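Local structure of PbSGBP-B lipoprotein (Prevotella bryantii B14, 6D2Y) at residues A[55-60]-A[126-130]. The protein probably binds polysaccharide at the cell surface, as a lipoprotein of a polysaccharide utilization locus. Coordinates in Å, arbitrary orientation, origin at the centre of the assembly. Numbering follows the deposited sequence.
Sequences LTSASL and FQVTI
The short strand 57-59 runs parallel to residues 127-129, the C-terminal end of strand 121-129, with axes 4.4 Å apart at closest approach and 33° between their directions. The chain is extended from Ser57 on; Thr56 (phi/psi -102/-1) breaks the extension just before, leaving Leu55 off the ladder. Ser57 pairs with Gln127 (CA-CA 4.7 Å) and Ala58 with Val128. Gln127 N reaches Thr56 O weakly at 3.4 Å, Ala58 N donates to Gln127 O at 3.3 Å, and Thr129 N closes on Ala58 O at 2.8 Å. Beyond Ser59 a water bridges the backbones, 2.6 Å from Thr129 O and, weakly, 3.4 Å from Leu60 N.

Phe126, with a t chi1, lays its ring against the backbone of Leu55 to Ser57. Ser57 CA sits over one face; Leu55 O and Ala58 CB lie near the ring plane, the latter 3.7 Å from Phe126 CZ. The m,t side chain of Leu60 sets CD2 over the notch formed by Val128 CG1 and Ile130 CD1, 3.7 Å from each. The opposite, polar face carries a weak 3.3 Å hydrogen bond between Ser57 OG and Thr129 OG1.

Strand 57-59 thus adds a parallel edge to an otherwise antiparallel sheet, as strand A' pairs with G in immunoglobulin-like sandwiches. Strand 111-116 flanks 121-129, Ile64 of strand 63-69 packs against Leu55, Ala58 and Phe126, and Ile43 of strand 39-45 touches Phe126.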
loop_
_atom_site.group_PDB
_atom_site.type_symbol
_atom_site.label_atom_id
_atom_site.label_comp_id
_atom_site.label_asym_id
_atom_site.label_seq_id
_atom_site.Cartn_x
_atom_site.Cartn_y
_atom_site.Cartn_z
ATOM N N LEU A 55 -31.377 -0.855 18.971
ATOM C CA LEU A 55 -30.426 -1.326 17.974
ATOM C C LEU A 55 -31.134 -2.211 16.959
ATOM O O LEU A 55 -31.839 -3.153 17.336
ATOM C CB LEU A 55 -29.281 -2.109 18.622
ATOM C CG LEU A 55 -28.438 -1.406 19.684
ATOM C CD1 LEU A 55 -27.451 -2.385 20.300
ATOM C CD2 LEU A 55 -27.713 -0.207 19.092
ATOM N N THR A 56 -30.948 -1.900 15.678
ATOM C CA THR A 56 -31.300 -2.807 14.595
ATOM C C THR A 56 -30.079 -3.515 14.027
ATOM O O THR A 56 -30.220 -4.335 13.114
ATOM C CB THR A 56 -32.027 -2.056 13.474
ATOM O OG1 THR A 56 -31.182 -1.016 12.966
ATOM C CG2 THR A 56 -33.320 -1.445 13.992
ATOM N N SER A 57 -28.890 -3.215 14.546
ATOM C CA SER A 57 -27.648 -3.821 14.092
ATOM C C SER A 57 -26.648 -3.784 15.241
ATOM O O SER A 57 -26.852 -3.097 16.244
ATOM C CB SER A 57 -27.100 -3.102 12.858
ATOM O OG SER A 57 -26.286 -2.006 13.240
ATOM N N ALA A 58 -25.560 -4.538 15.087
ATOM C CA ALA A 58 -24.513 -4.571 16.100
ATOM C C ALA A 58 -23.260 -5.191 15.503
ATOM O O ALA A 58 -23.349 -6.093 14.664
ATOM C CB ALA A 58 -24.954 -5.364 17.339
ATOM N N SER A 59 -22.102 -4.707 15.941
ATOM C CA SER A 59 -20.839 -5.219 15.447
ATOM C C SER A 59 -20.536 -6.575 16.077
ATOM O O SER A 59 -21.227 -7.035 16.992
ATOM C CB SER A 59 -19.708 -4.244 15.760
ATOM O OG SER A 59 -20.086 -2.913 15.458
ATOM N N LEU A 60 -19.485 -7.216 15.578
ATOM C CA LEU A 60 -19.009 -8.445 16.194
ATOM C C LEU A 60 -18.525 -8.166 17.610
ATOM O O LEU A 60 -17.963 -7.105 17.893
ATOM C CB LEU A 60 -17.885 -9.057 15.358
ATOM C CG LEU A 60 -18.189 -9.335 13.885
ATOM C CD1 LEU A 60 -16.899 -9.549 13.110
ATOM C CD2 LEU A 60 -19.115 -10.539 13.744
ATOM N N PHE A 126 -32.305 -9.002 12.177
ATOM C CA PHE A 126 -31.255 -8.267 12.873
ATOM C C PHE A 126 -29.960 -8.429 12.092
ATOM O O PHE A 126 -29.597 -9.551 11.723
ATOM C CB PHE A 126 -31.090 -8.779 14.310
ATOM C CG PHE A 126 -30.155 -7.955 15.148
ATOM C CD1 PHE A 126 -28.846 -8.362 15.354
ATOM C CD2 PHE A 126 -30.585 -6.777 15.738
ATOM C CE1 PHE A 126 -27.984 -7.612 16.127
ATOM C CE2 PHE A 126 -29.725 -6.019 16.513
ATOM C CZ PHE A 126 -28.424 -6.437 16.707
ATOM N N GLN A 127 -29.272 -7.320 11.841
ATOM C CA GLN A 127 -28.070 -7.320 11.020
ATOM C C GLN A 127 -26.825 -7.343 11.894
ATOM O O GLN A 127 -26.769 -6.681 12.934
ATOM C CB GLN A 127 -28.034 -6.096 10.103
ATOM C CG GLN A 127 -29.337 -5.823 9.375
ATOM C CD GLN A 127 -29.339 -4.477 8.681
ATOM O OE1 GLN A 127 -28.854 -4.346 7.559
ATOM N NE2 GLN A 127 -29.886 -3.467 9.349
ATOM N N VAL A 128 -25.829 -8.110 11.466
ATOM C CA VAL A 128 -24.527 -8.147 12.119
ATOM C C VAL A 128 -23.599 -7.250 11.311
ATOM O O VAL A 128 -23.277 -7.552 10.156
ATOM C CB VAL A 128 -23.980 -9.576 12.225
ATOM C CG1 VAL A 128 -22.528 -9.553 12.679
ATOM C CG2 VAL A 128 -24.832 -10.396 13.185
ATOM N N THR A 129 -23.177 -6.142 11.912
ATOM C CA THR A 129 -22.359 -5.162 11.210
ATOM C C THR A 129 -20.940 -5.689 11.039
ATOM O O THR A 129 -20.285 -6.062 12.017
ATOM C CB THR A 129 -22.357 -3.837 11.970
ATOM O OG1 THR A 129 -23.573 -3.130 11.696
ATOM C CG2 THR A 129 -21.172 -2.979 11.552
ATOM N N ILE A 130 -20.471 -5.723 9.795
ATOM C CA ILE A 130 -19.123 -6.161 9.462
ATOM C C ILE A 130 -18.388 -4.993 8.819
ATOM O O ILE A 130 -18.990 -4.159 8.135
ATOM C CB ILE A 130 -19.138 -7.392 8.529
ATOM C CG1 ILE A 130 -19.980 -8.513 9.139
ATOM C CG2 ILE A 130 -17.725 -7.889 8.253
ATOM C CD1 ILE A 130 -19.302 -9.239 10.280
HETATM O O HOH W 1 -17.778 -5.945 12.864
#